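Local coordinates for protein dipeptidase AC. Metallo peptidase. MEROPS family M19 (Rhodobacter sphaeroides, PDB 3LY0) that probably hydrolyses dipeptides as a zinc-dependent metallodipeptidase of the M19 family, and binds two zinc ions and a phosphinate mimic of L-Ala-D-Ala, at residues I7-G12 / C343-Y348; M45-A51 / H127-S133; V123-H127 / Y348-E352; L251-R255 / H291-G297; L286-D290 / A328-Y334. All coordinates share one frame; numbering follows the deposited sequence.

Contact 1 of 5, residues I7-G12 / C343-Y348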
# COMPACT_ATOMS: atom_id res chain seq x y z
N ILE A 7 -9.75 17.49 -5.01
CA ILE A 7 -10.64 16.38 -4.69
C ILE A 7 -10.03 15.57 -3.56
O ILE A 7 -8.85 15.28 -3.60
CB ILE A 7 -10.83 15.48 -5.91
CG1 ILE A 7 -11.40 16.30 -7.07
CG2 ILE A 7 -11.73 14.30 -5.57
CD1 ILE A 7 -11.48 15.56 -8.37
N PRO A 8 -10.82 15.22 -2.54
CA PRO A 8 -10.23 14.44 -1.45
C PRO A 8 -9.69 13.11 -1.98
O PRO A 8 -10.29 12.50 -2.86
CB PRO A 8 -11.40 14.20 -0.50
CG PRO A 8 -12.36 15.32 -0.80
CD PRO A 8 -12.23 15.56 -2.28
N VAL A 9 -8.56 12.68 -1.43
CA VAL A 9 -7.93 11.44 -1.88
C VAL A 9 -7.98 10.40 -0.78
O VAL A 9 -7.56 10.67 0.35
CB VAL A 9 -6.46 11.68 -2.27
CG1 VAL A 9 -5.72 10.36 -2.50
CG2 VAL A 9 -6.40 12.55 -3.51
N PHE A 10 -8.54 9.24 -1.10
CA PHE A 10 -8.40 8.09 -0.22
C PHE A 10 -7.29 7.23 -0.80
O PHE A 10 -7.30 6.89 -1.99
CB PHE A 10 -9.70 7.28 -0.11
CG PHE A 10 -9.61 6.18 0.89
CD1 PHE A 10 -9.87 6.43 2.22
CD2 PHE A 10 -9.20 4.91 0.52
CE1 PHE A 10 -9.76 5.43 3.16
CE2 PHE A 10 -9.08 3.90 1.46
CZ PHE A 10 -9.36 4.15 2.77
N ASP A 11 -6.35 6.87 0.06
CA ASP A 11 -5.10 6.27 -0.41
C ASP A 11 -4.90 4.81 -0.03
O ASP A 11 -5.28 4.37 1.06
CB ASP A 11 -3.91 7.07 0.12
CG ASP A 11 -2.62 6.57 -0.42
OD1 ASP A 11 -2.39 6.74 -1.64
OD2 ASP A 11 -1.82 5.99 0.36
N GLY A 12 -4.23 4.08 -0.92
CA GLY A 12 -4.07 2.64 -0.79
C GLY A 12 -3.00 2.13 0.17
O GLY A 12 -3.06 0.97 0.56
N CYS A 343 -9.41 9.35 -7.41
CA CYS A 343 -9.04 9.96 -6.13
C CYS A 343 -9.62 9.24 -4.91
O CYS A 343 -8.94 9.14 -3.89
CB CYS A 343 -9.40 11.45 -6.10
SG CYS A 343 -8.29 12.49 -7.11
N HIS A 344 -10.86 8.77 -5.01
CA HIS A 344 -11.44 8.04 -3.88
C HIS A 344 -12.58 7.07 -4.20
O HIS A 344 -12.75 6.09 -3.49
CB HIS A 344 -11.91 9.01 -2.79
CG HIS A 344 -12.97 9.97 -3.25
ND1 HIS A 344 -12.69 11.28 -3.57
CD2 HIS A 344 -14.30 9.82 -3.43
CE1 HIS A 344 -13.80 11.90 -3.93
NE2 HIS A 344 -14.80 11.03 -3.86
N GLU A 345 -13.39 7.36 -5.21
CA GLU A 345 -14.60 6.55 -5.40
C GLU A 345 -14.28 5.09 -5.68
O GLU A 345 -14.98 4.19 -5.20
CB GLU A 345 -15.50 7.12 -6.50
CG GLU A 345 -16.08 8.50 -6.19
CD GLU A 345 -16.95 9.03 -7.31
OE1 GLU A 345 -17.00 8.40 -8.39
OE2 GLU A 345 -17.59 10.09 -7.12
N ASN A 346 -13.22 4.83 -6.44
CA ASN A 346 -12.87 3.46 -6.76
C ASN A 346 -12.50 2.64 -5.51
O ASN A 346 -12.92 1.50 -5.37
CB ASN A 346 -11.75 3.39 -7.81
CG ASN A 346 -12.23 3.82 -9.18
OD1 ASN A 346 -13.43 3.93 -9.43
ND2 ASN A 346 -11.30 4.05 -10.09
N TRP A 347 -11.69 3.22 -4.62
CA TRP A 347 -11.40 2.52 -3.37
C TRP A 347 -12.67 2.23 -2.59
O TRP A 347 -12.83 1.13 -2.06
CB TRP A 347 -10.43 3.28 -2.47
CG TRP A 347 -9.00 2.97 -2.79
CD1 TRP A 347 -8.03 3.86 -3.19
CD2 TRP A 347 -8.37 1.68 -2.77
NE1 TRP A 347 -6.85 3.20 -3.41
CE2 TRP A 347 -7.03 1.86 -3.15
CE3 TRP A 347 -8.82 0.39 -2.45
CZ2 TRP A 347 -6.12 0.80 -3.23
CZ3 TRP A 347 -7.91 -0.66 -2.52
CH2 TRP A 347 -6.58 -0.45 -2.92
N TYR A 348 -13.57 3.20 -2.51
CA TYR A 348 -14.78 2.99 -1.71
C TYR A 348 -15.62 1.86 -2.29
O TYR A 348 -16.16 1.04 -1.54
CB TYR A 348 -15.61 4.28 -1.57
CG TYR A 348 -14.90 5.43 -0.88
CD1 TYR A 348 -13.75 5.24 -0.13
CD2 TYR A 348 -15.41 6.72 -0.99
CE1 TYR A 348 -13.12 6.31 0.50
CE2 TYR A 348 -14.78 7.79 -0.37
CZ TYR A 348 -13.63 7.58 0.37
OH TYR A 348 -13.00 8.64 0.99
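F10 is wedged between two aromatic side chains of helix 336-354 and forms the tight part of the contact. Its CG lies 3.5 Å from Y348 CE1, the edge of the Y348 ring turned toward the F10 face in an offset edge-to-face pair with planes at 63°. F10 in turn points its edge at the five-membered ring of W347 in a second offset edge-to-face pair, and its CD2 packs 3.6 Å from W347 CB. F10 CG, anti to the backbone N (chi1 -174°), carries the ring there. W347 NE1 is hydrogen-bonded to M303 O and Y348 OH to H127. This aromatic cluster seats the C-terminal helix on the first barrel strand, next to the zinc ligand H13. At the partly exposed I7-P8 end the packing thins to I7 CG2 beside C343 CB and the H344 ring edge. F10 N donates to C343 O (2.8 Å), tying strand to helix. H344 ND1 donates to P8 O at 2.8 Å, near the ring plane, and so must carry a proton.

Contact 2 of 5, residues M45-A51 / H127-S133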
# COMPACT_ATOMS: atom_id res chain seq x y z
N MET A 45 -1.94 16.37 6.13
CA MET A 45 -3.05 15.65 5.53
C MET A 45 -4.19 16.60 5.19
O MET A 45 -4.77 16.54 4.11
CB MET A 45 -3.59 14.56 6.47
CG MET A 45 -2.70 13.32 6.62
SD MET A 45 -3.36 12.20 7.92
CE MET A 45 -2.14 10.85 7.82
N LYS A 46 -4.53 17.48 6.13
CA LYS A 46 -5.63 18.41 5.89
C LYS A 46 -5.29 19.39 4.76
O LYS A 46 -6.14 19.69 3.93
CB LYS A 46 -6.04 19.16 7.16
CG LYS A 46 -6.34 18.27 8.35
CD LYS A 46 -7.36 17.18 8.00
CE LYS A 46 -8.73 17.76 7.70
NZ LYS A 46 -9.74 16.67 7.52
N GLU A 47 -4.05 19.86 4.72
CA GLU A 47 -3.66 20.80 3.67
C GLU A 47 -3.66 20.16 2.28
O GLU A 47 -3.97 20.82 1.29
CB GLU A 47 -2.28 21.42 3.96
CG GLU A 47 -2.21 22.22 5.26
CD GLU A 47 -3.34 23.24 5.38
OE1 GLU A 47 -3.65 23.93 4.39
OE2 GLU A 47 -3.92 23.35 6.48
N GLY A 48 -3.30 18.88 2.21
CA GLY A 48 -3.17 18.21 0.93
C GLY A 48 -4.43 17.53 0.43
O GLY A 48 -4.44 17.03 -0.69
N GLY A 49 -5.48 17.53 1.24
CA GLY A 49 -6.73 16.90 0.84
C GLY A 49 -6.71 15.39 0.97
O GLY A 49 -7.37 14.69 0.19
N PHE A 50 -5.95 14.89 1.94
CA PHE A 50 -5.87 13.46 2.21
C PHE A 50 -7.09 13.09 3.04
O PHE A 50 -7.18 13.48 4.21
CB PHE A 50 -4.56 13.17 2.95
CG PHE A 50 -4.31 11.71 3.29
CD1 PHE A 50 -3.59 10.89 2.43
CD2 PHE A 50 -4.76 11.18 4.50
CE1 PHE A 50 -3.34 9.55 2.76
CE2 PHE A 50 -4.51 9.85 4.83
CZ PHE A 50 -3.79 9.03 3.96
N ALA A 51 -8.04 12.38 2.43
CA ALA A 51 -9.28 11.98 3.11
C ALA A 51 -9.10 10.81 4.07
O ALA A 51 -9.87 10.63 5.02
CB ALA A 51 -10.35 11.62 2.09
N HIS A 127 -15.74 10.45 5.01
CA HIS A 127 -15.53 11.25 3.81
C HIS A 127 -16.49 12.43 3.83
O HIS A 127 -16.09 13.58 3.65
CB HIS A 127 -15.73 10.40 2.55
CG HIS A 127 -15.46 11.14 1.28
ND1 HIS A 127 -14.28 11.01 0.58
CD2 HIS A 127 -16.21 12.03 0.59
CE1 HIS A 127 -14.32 11.78 -0.49
NE2 HIS A 127 -15.48 12.41 -0.51
N ALA A 128 -17.77 12.15 4.06
CA ALA A 128 -18.78 13.20 4.08
C ALA A 128 -18.53 14.23 5.18
O ALA A 128 -18.78 15.43 4.99
CB ALA A 128 -20.17 12.60 4.23
N ASP A 129 -18.01 13.77 6.31
CA ASP A 129 -17.80 14.62 7.48
C ASP A 129 -16.44 15.32 7.51
O ASP A 129 -16.18 16.13 8.40
CB ASP A 129 -17.99 13.82 8.77
CG ASP A 129 -19.44 13.45 9.02
OD1 ASP A 129 -20.32 14.03 8.34
OD2 ASP A 129 -19.70 12.60 9.90
N GLY A 130 -15.57 15.01 6.55
CA GLY A 130 -14.23 15.56 6.55
C GLY A 130 -13.36 15.07 7.71
O GLY A 130 -12.44 15.77 8.14
N ILE A 131 -13.64 13.87 8.20
CA ILE A 131 -12.82 13.24 9.23
C ILE A 131 -11.85 12.29 8.52
O ILE A 131 -12.27 11.52 7.67
CB ILE A 131 -13.68 12.43 10.21
CG1 ILE A 131 -14.72 13.34 10.89
CG2 ILE A 131 -12.81 11.70 11.22
CD1 ILE A 131 -15.76 12.58 11.69
N VAL A 132 -10.57 12.36 8.85
CA VAL A 132 -9.60 11.49 8.18
C VAL A 132 -9.85 10.04 8.59
O VAL A 132 -9.96 9.73 9.78
CB VAL A 132 -8.15 11.90 8.50
CG1 VAL A 132 -7.17 10.93 7.84
CG2 VAL A 132 -7.88 13.32 8.01
N SER A 133 -9.95 9.15 7.60
CA SER A 133 -10.21 7.74 7.86
C SER A 133 -8.92 6.92 7.80
O SER A 133 -7.98 7.24 7.07
CB SER A 133 -11.24 7.19 6.88
OG SER A 133 -10.82 7.40 5.53
O HOH W 1 -12.42 11.70 4.86
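A51 O is gripped from several sides. S133 N donates to it at 3.0 Å, in the carbonyl plane and on a lone pair, while a water 2.8 Å away reaches both A51 O and I131 O. V132 CA makes a further CA-H...O approach of 3.3 Å to A51 O. The backbone bond joins the starts of strands 50-57 and 132-139, parallel neighbours in the sheet, at their second residues. The side chain of V132 fills the space beside them: CG1 meets M45 SD at 4.0 Å and the edge of the F50 ring at CD2, 4.1 Å away, while CG2 packs against F50 O and K46. Cutting this side chain back to an alanine is likely to open a gap between M45 SD, the F50 ring edge and the K46 chain. K46, bent at chi2 and chi3, runs past V132 in the opposite direction, and its NZ donates to G130 O at 2.9 Å from above the carbonyl plane. Both helices end in Schellman motifs, at G49 and G130, where positive phi turns the chain into the following strand. Two such helix-to-strand turns leading into adjacent parallel strands are characteristic of the alpha/beta barrel architecture of this TIM-barrel clan.

Contact 3 of 5, residues V123-H127 / Y348-E352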
# COMPACT_ATOMS: atom_id res chain seq x y z
N VAL A 123 -16.17 4.48 6.50
CA VAL A 123 -15.30 5.22 5.61
C VAL A 123 -16.05 6.33 4.87
O VAL A 123 -15.59 7.46 4.80
CB VAL A 123 -14.60 4.28 4.61
CG1 VAL A 123 -13.84 5.09 3.57
CG2 VAL A 123 -13.68 3.30 5.34
N ARG A 124 -17.21 5.99 4.30
CA ARG A 124 -17.98 6.98 3.56
C ARG A 124 -18.50 8.09 4.47
O ARG A 124 -18.58 9.25 4.05
CB ARG A 124 -19.14 6.32 2.81
CG ARG A 124 -18.73 5.48 1.61
CD ARG A 124 -19.95 5.21 0.75
NE ARG A 124 -19.71 4.29 -0.35
CZ ARG A 124 -19.25 4.65 -1.55
NH1 ARG A 124 -19.08 3.75 -2.49
NH2 ARG A 124 -18.96 5.93 -1.79
N SER A 125 -18.85 7.75 5.71
CA SER A 125 -19.32 8.75 6.64
C SER A 125 -18.18 9.71 6.96
O SER A 125 -18.37 10.92 7.01
CB SER A 125 -19.87 8.11 7.92
OG SER A 125 -20.40 9.09 8.79
N CYS A 126 -16.98 9.17 7.17
CA CYS A 126 -15.82 10.01 7.40
C CYS A 126 -15.58 10.96 6.23
O CYS A 126 -15.26 12.13 6.44
CB CYS A 126 -14.57 9.15 7.63
SG CYS A 126 -14.52 8.37 9.26
N HIS A 127 -15.74 10.45 5.01
CA HIS A 127 -15.53 11.25 3.81
C HIS A 127 -16.49 12.43 3.83
O HIS A 127 -16.09 13.58 3.65
CB HIS A 127 -15.73 10.40 2.55
CG HIS A 127 -15.46 11.14 1.28
ND1 HIS A 127 -14.28 11.01 0.58
CD2 HIS A 127 -16.21 12.03 0.59
CE1 HIS A 127 -14.32 11.78 -0.49
NE2 HIS A 127 -15.48 12.41 -0.51
N TYR A 348 -13.57 3.20 -2.51
CA TYR A 348 -14.78 2.99 -1.71
C TYR A 348 -15.62 1.86 -2.29
O TYR A 348 -16.16 1.04 -1.54
CB TYR A 348 -15.61 4.28 -1.57
CG TYR A 348 -14.90 5.43 -0.88
CD1 TYR A 348 -13.75 5.24 -0.13
CD2 TYR A 348 -15.41 6.72 -0.99
CE1 TYR A 348 -13.12 6.31 0.50
CE2 TYR A 348 -14.78 7.79 -0.37
CZ TYR A 348 -13.63 7.58 0.37
OH TYR A 348 -13.00 8.64 0.99
N GLY A 349 -15.75 1.82 -3.61
CA GLY A 349 -16.44 0.73 -4.27
C GLY A 349 -15.77 -0.61 -4.01
O GLY A 349 -16.44 -1.60 -3.72
N LEU A 350 -14.44 -0.65 -4.12
CA LEU A 350 -13.69 -1.86 -3.85
C LEU A 350 -13.95 -2.37 -2.42
O LEU A 350 -14.15 -3.57 -2.20
CB LEU A 350 -12.19 -1.61 -4.08
CG LEU A 350 -11.22 -2.77 -3.80
CD1 LEU A 350 -10.94 -2.94 -2.30
CD2 LEU A 350 -11.71 -4.08 -4.41
N LEU A 351 -13.96 -1.45 -1.46
CA LEU A 351 -14.21 -1.85 -0.08
C LEU A 351 -15.58 -2.48 0.06
O LEU A 351 -15.73 -3.48 0.75
CB LEU A 351 -14.06 -0.66 0.88
CG LEU A 351 -12.67 -0.04 0.96
CD1 LEU A 351 -12.71 1.19 1.87
CD2 LEU A 351 -11.63 -1.05 1.42
N GLU A 352 -16.57 -1.93 -0.63
CA GLU A 352 -17.92 -2.47 -0.55
C GLU A 352 -17.98 -3.85 -1.20
O GLU A 352 -18.64 -4.76 -0.68
CB GLU A 352 -18.93 -1.49 -1.18
CG GLU A 352 -19.08 -0.21 -0.36
CD GLU A 352 -19.94 0.85 -1.03
OE1 GLU A 352 -20.55 1.65 -0.30
OE2 GLU A 352 -20.00 0.87 -2.28
O HOH W 2 -12.76 8.53 3.97
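R124 reaches from helix 120-129 to helix 336-354, roughly antiparallel to it (156° between the segments), and grips E352 side-on, giving one nitrogen to each carboxylate oxygen. From CB the chain runs extended to NE, which carries the guanidinium across. CD passes 3.8 Å from E352 OE1, and NE donates to that same oxygen at 2.8 Å. Past CZ, NH1 bonds to E352 OE2 at 3.0 Å, and NH2 lies 3.7 Å from Y348 CD2. Both oxygens are met from above the carboxylate plane, although they lie close to the guanidinium plane, and Y348 CB packs over one guanidinium face. A leucine in place of this arginine would probably leave the E352 carboxylate without its charged mate. Further inside, V123 CG1 packs 3.4 Å from Y348 CE1. H127 ND1 and Y348 OH share a 2.7 Å hydrogen bond at the edges of both rings, and a water links Y348 OH to V123 O. The buried hydroxyl is thus satisfied, while the two bonds of the outer charged pair should restrain the guanidinium's rotation.

Contact 4 of 5, residues L251-R255 / H291-G297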
# COMPACT_ATOMS: atom_id res chain seq x y z
N LEU A 251 -2.62 -7.84 -14.71
CA LEU A 251 -3.65 -6.82 -14.78
C LEU A 251 -4.97 -7.39 -15.32
O LEU A 251 -6.05 -7.03 -14.83
CB LEU A 251 -3.19 -5.63 -15.64
CG LEU A 251 -2.01 -4.81 -15.11
CD1 LEU A 251 -1.62 -3.76 -16.13
CD2 LEU A 251 -2.33 -4.16 -13.77
N ALA A 252 -4.89 -8.26 -16.32
CA ALA A 252 -6.09 -8.83 -16.91
C ALA A 252 -6.84 -9.68 -15.89
O ALA A 252 -8.07 -9.67 -15.84
CB ALA A 252 -5.75 -9.65 -18.15
N MET A 253 -6.10 -10.41 -15.07
CA MET A 253 -6.71 -11.21 -14.02
C MET A 253 -7.37 -10.32 -12.96
O MET A 253 -8.47 -10.61 -12.49
CB MET A 253 -5.67 -12.15 -13.43
CG MET A 253 -5.03 -13.05 -14.49
SD MET A 253 -3.43 -13.78 -14.07
CE MET A 253 -3.90 -14.75 -12.66
N ILE A 254 -6.70 -9.23 -12.59
CA ILE A 254 -7.27 -8.29 -11.64
C ILE A 254 -8.56 -7.70 -12.20
O ILE A 254 -9.58 -7.62 -11.50
CB ILE A 254 -6.25 -7.17 -11.28
CG1 ILE A 254 -5.09 -7.76 -10.47
CG2 ILE A 254 -6.93 -6.02 -10.53
CD1 ILE A 254 -3.89 -6.83 -10.33
N ARG A 255 -8.54 -7.31 -13.47
CA ARG A 255 -9.73 -6.78 -14.12
C ARG A 255 -10.89 -7.77 -14.07
O ARG A 255 -12.01 -7.39 -13.74
CB ARG A 255 -9.45 -6.39 -15.58
CG ARG A 255 -10.63 -5.63 -16.20
CD ARG A 255 -10.44 -5.23 -17.67
NE ARG A 255 -11.54 -4.36 -18.10
CZ ARG A 255 -11.41 -3.29 -18.89
NH1 ARG A 255 -10.23 -2.94 -19.36
NH2 ARG A 255 -12.48 -2.58 -19.21
N HIS A 291 -1.73 3.51 -18.60
CA HIS A 291 -1.62 2.08 -18.88
C HIS A 291 -2.55 1.28 -17.98
O HIS A 291 -3.24 0.37 -18.43
CB HIS A 291 -0.18 1.58 -18.74
CG HIS A 291 0.03 0.21 -19.29
ND1 HIS A 291 0.41 -0.02 -20.59
CD2 HIS A 291 -0.12 -1.01 -18.72
CE1 HIS A 291 0.50 -1.32 -20.80
NE2 HIS A 291 0.19 -1.94 -19.68
N LEU A 292 -2.56 1.63 -16.70
CA LEU A 292 -3.43 0.95 -15.74
C LEU A 292 -4.90 1.17 -16.07
O LEU A 292 -5.68 0.21 -16.10
CB LEU A 292 -3.14 1.42 -14.31
CG LEU A 292 -1.75 1.03 -13.78
CD1 LEU A 292 -1.48 1.75 -12.47
CD2 LEU A 292 -1.65 -0.47 -13.57
N ILE A 293 -5.27 2.41 -16.36
CA ILE A 293 -6.66 2.74 -16.67
C ILE A 293 -7.11 2.03 -17.94
O ILE A 293 -8.22 1.51 -18.02
CB ILE A 293 -6.87 4.26 -16.79
CG1 ILE A 293 -6.68 4.90 -15.41
CG2 ILE A 293 -8.27 4.56 -17.32
CD1 ILE A 293 -6.52 6.40 -15.43
N ASP A 294 -6.24 2.00 -18.94
CA ASP A 294 -6.59 1.37 -20.21
C ASP A 294 -6.88 -0.12 -20.06
O ASP A 294 -7.81 -0.63 -20.68
CB ASP A 294 -5.46 1.57 -21.23
CG ASP A 294 -5.84 1.08 -22.60
OD1 ASP A 294 -5.60 -0.12 -22.89
OD2 ASP A 294 -6.38 1.88 -23.39
N ARG A 295 -6.09 -0.82 -19.26
CA ARG A 295 -6.23 -2.26 -19.15
C ARG A 295 -7.20 -2.68 -18.04
O ARG A 295 -7.98 -3.61 -18.20
CB ARG A 295 -4.86 -2.93 -18.96
CG ARG A 295 -3.81 -2.55 -20.02
CD ARG A 295 -4.33 -2.67 -21.45
NE ARG A 295 -3.38 -2.11 -22.42
CZ ARG A 295 -2.50 -2.83 -23.11
NH1 ARG A 295 -2.43 -4.14 -22.96
NH2 ARG A 295 -1.68 -2.23 -23.97
N LEU A 296 -7.16 -1.98 -16.91
CA LEU A 296 -8.03 -2.34 -15.79
C LEU A 296 -9.44 -1.77 -15.90
O LEU A 296 -10.39 -2.34 -15.36
CB LEU A 296 -7.42 -1.87 -14.48
CG LEU A 296 -6.11 -2.56 -14.10
CD1 LEU A 296 -5.45 -1.77 -12.97
CD2 LEU A 296 -6.39 -4.01 -13.70
N GLY A 297 -9.56 -0.64 -16.59
CA GLY A 297 -10.82 0.09 -16.64
C GLY A 297 -10.81 1.23 -15.64
O GLY A 297 -10.09 1.19 -14.64
O HOH W 3 -10.65 -0.39 -20.68
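Helices 248-256 and 283-296 pack with their segment axes 9.6 Å apart at closest approach and 54° between their directions, the backbones drawing nearest at R255 and L296, whose CA atoms are 5.0 Å apart. L251 is a knob in a hole formed by H291, L292, R295 and L296. Its CD2 touches L292 CD2 at 3.8 Å and lies near L296 CD1, while its CD1 points to the edge of the H291 ring. L296 answers from the other helix: its CD2 sits 3.8 Å from I254 CG2 and also reaches the backbone at L251 O. Toward solvent the contact becomes polar. R255, extended through NE, lays its aliphatic part along the end of helix 283-296, with CG 3.4 Å from L296 O. Its NH1 donates to R295 O at 2.6 Å, approaching from well above the carbonyl plane, and to a water that in turn donates to D294 O. L296 O and G297 N lie over one face of the guanidinium. The cationic group thus meets carbonyls at the C-terminal end of a helix, where the helix dipole would be expected to favour it. G297 follows that end with positive phi, leading the chain toward strand 301-303. With L292 and L296 also packing against strands 260-263 and 301-303, the pair is characteristic of helices side by side on the outside of a TIM-type barrel.

Contact 5 of 5, residues L286-D290 / A328-Y334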
# COMPACT_ATOMS: atom_id res chain seq x y z
N LEU A 286 1.80 9.77 -15.37
CA LEU A 286 0.67 9.66 -16.28
C LEU A 286 0.79 8.47 -17.22
O LEU A 286 -0.20 7.92 -17.68
CB LEU A 286 0.51 10.95 -17.08
CG LEU A 286 0.03 12.12 -16.22
CD1 LEU A 286 0.15 13.42 -16.99
CD2 LEU A 286 -1.39 11.88 -15.72
N ARG A 287 2.02 8.08 -17.52
CA ARG A 287 2.26 6.91 -18.35
C ARG A 287 1.71 5.68 -17.64
O ARG A 287 0.98 4.88 -18.22
CB ARG A 287 3.76 6.77 -18.58
CG ARG A 287 4.15 5.88 -19.74
CD ARG A 287 5.62 6.09 -20.09
NE ARG A 287 5.97 7.52 -20.16
CZ ARG A 287 6.98 8.09 -19.50
NH1 ARG A 287 7.77 7.37 -18.72
NH2 ARG A 287 7.20 9.40 -19.64
N HIS A 288 2.05 5.52 -16.37
CA HIS A 288 1.53 4.39 -15.60
C HIS A 288 0.02 4.46 -15.43
O HIS A 288 -0.67 3.46 -15.60
CB HIS A 288 2.22 4.29 -14.25
CG HIS A 288 3.55 3.63 -14.30
ND1 HIS A 288 3.71 2.26 -14.20
CD2 HIS A 288 4.79 4.14 -14.49
CE1 HIS A 288 5.00 1.96 -14.31
NE2 HIS A 288 5.67 3.09 -14.47
N LEU A 289 -0.49 5.64 -15.10
CA LEU A 289 -1.94 5.77 -14.91
C LEU A 289 -2.69 5.44 -16.19
O LEU A 289 -3.67 4.70 -16.16
CB LEU A 289 -2.33 7.16 -14.40
CG LEU A 289 -2.08 7.42 -12.92
CD1 LEU A 289 -2.32 8.89 -12.61
CD2 LEU A 289 -2.97 6.53 -12.05
N ASP A 290 -2.22 5.96 -17.32
CA ASP A 290 -2.87 5.64 -18.58
C ASP A 290 -2.87 4.15 -18.84
O ASP A 290 -3.87 3.59 -19.28
CB ASP A 290 -2.15 6.31 -19.76
CG ASP A 290 -2.52 7.78 -19.93
OD1 ASP A 290 -3.47 8.28 -19.29
OD2 ASP A 290 -1.83 8.44 -20.74
N ALA A 328 -1.81 18.04 -12.68
CA ALA A 328 -1.17 17.36 -13.81
C ALA A 328 -2.11 16.35 -14.46
O ALA A 328 -2.15 16.21 -15.68
CB ALA A 328 0.14 16.68 -13.37
N MET A 329 -2.86 15.64 -13.62
CA MET A 329 -3.81 14.66 -14.12
C MET A 329 -4.90 15.34 -14.96
O MET A 329 -5.27 14.86 -16.02
CB MET A 329 -4.42 13.86 -12.96
CG MET A 329 -3.37 13.05 -12.17
SD MET A 329 -3.97 12.32 -10.61
CE MET A 329 -5.26 11.22 -11.23
N ARG A 330 -5.39 16.47 -14.47
CA ARG A 330 -6.41 17.22 -15.21
C ARG A 330 -5.86 17.74 -16.54
O ARG A 330 -6.52 17.65 -17.58
CB ARG A 330 -6.94 18.39 -14.38
CG ARG A 330 -7.77 17.96 -13.19
CD ARG A 330 -8.53 19.13 -12.62
NE ARG A 330 -9.52 18.71 -11.63
CZ ARG A 330 -9.44 19.00 -10.34
NH1 ARG A 330 -8.42 19.71 -9.88
NH2 ARG A 330 -10.38 18.58 -9.51
N ALA A 331 -4.64 18.27 -16.50
CA ALA A 331 -4.01 18.81 -17.71
C ALA A 331 -3.81 17.72 -18.77
O ALA A 331 -3.84 17.99 -19.97
CB ALA A 331 -2.69 19.49 -17.39
N HIS A 332 -3.59 16.50 -18.30
CA HIS A 332 -3.38 15.34 -19.16
C HIS A 332 -4.69 14.95 -19.86
O HIS A 332 -4.68 14.22 -20.85
CB HIS A 332 -2.86 14.18 -18.32
CG HIS A 332 -2.35 13.03 -19.13
ND1 HIS A 332 -1.26 13.14 -19.96
CD2 HIS A 332 -2.77 11.74 -19.21
CE1 HIS A 332 -1.03 11.96 -20.53
NE2 HIS A 332 -1.94 11.11 -20.09
N GLY A 333 -5.80 15.41 -19.31
CA GLY A 333 -7.09 15.21 -19.96
C GLY A 333 -8.12 14.39 -19.20
O GLY A 333 -9.20 14.11 -19.72
N TYR A 334 -7.81 14.01 -17.97
CA TYR A 334 -8.78 13.25 -17.19
C TYR A 334 -9.92 14.17 -16.76
O TYR A 334 -9.69 15.18 -16.09
CB TYR A 334 -8.14 12.64 -15.94
CG TYR A 334 -7.06 11.61 -16.18
CD1 TYR A 334 -6.81 11.09 -17.45
CD2 TYR A 334 -6.29 11.13 -15.12
CE1 TYR A 334 -5.82 10.13 -17.65
CE2 TYR A 334 -5.31 10.19 -15.32
CZ TYR A 334 -5.07 9.69 -16.58
OH TYR A 334 -4.07 8.75 -16.74
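Helices 283-296 and 322-332 cross at 64°, with segment axes 11.5 Å apart at their closest, so long side chains and the turn at G333 and Y334 bridge the distance. D290 receives two donors from 328-334. H332 NE2 gives a nearly straight 2.8 Å bond to D290 OD2 (N-H...acceptor angle 170°), on the syn side of the carboxylate and in the plane of its own ring; this His-carboxylate hydrogen bond joins two outer helices of the barrel. Y334 OH donates to D290 OD1 at 2.7 Å from above the carboxylate plane. Beneath the histidine lies L286: its CB stands over the centre of the H332 ring, 3.8 Å from the centroid, as a CH-pi contact, and its CD1 comes within 3.3 Å of ND1 of H332. Deeper in, L289 CB packs 3.3 Å from Y334 OH, and L289 CD1 meets M329 CE at 4.0 Å; L289 also packs on V301 and M303 of strand 301-303. With each carboxylate oxygen taking a separate donor and the imidazole held flat on L286, the rotation of D290 and H332 is likely to be fixed, and the nearby carboxylate would probably favour a protonated, positively charged histidine.

Contacts 1, 2 and 3 form one cluster, their centres 9 to 13 Å apart. Contacts 1 and 2 meet in the parallel sheet through neighbouring strands 9-11 and 50-57, contacts 1 and 3 share Y348 on helix 336-354, and contacts 2 and 3 share H127 on helix 120-129. Contacts 4 and 5 both use helix 283-296, with centres 16 Å apart, and touch where I293 meets Y334. Contact 5 also reaches contact 1, at R330 and I7. Along the chain, contact 1 spans the other segments except the last few residues of contact 3. Lying beside the zinc ligand H13, it joins the two ends of the chain and so closes the barrel, while contacts 4 and 5 pair neighbouring helices on its outside.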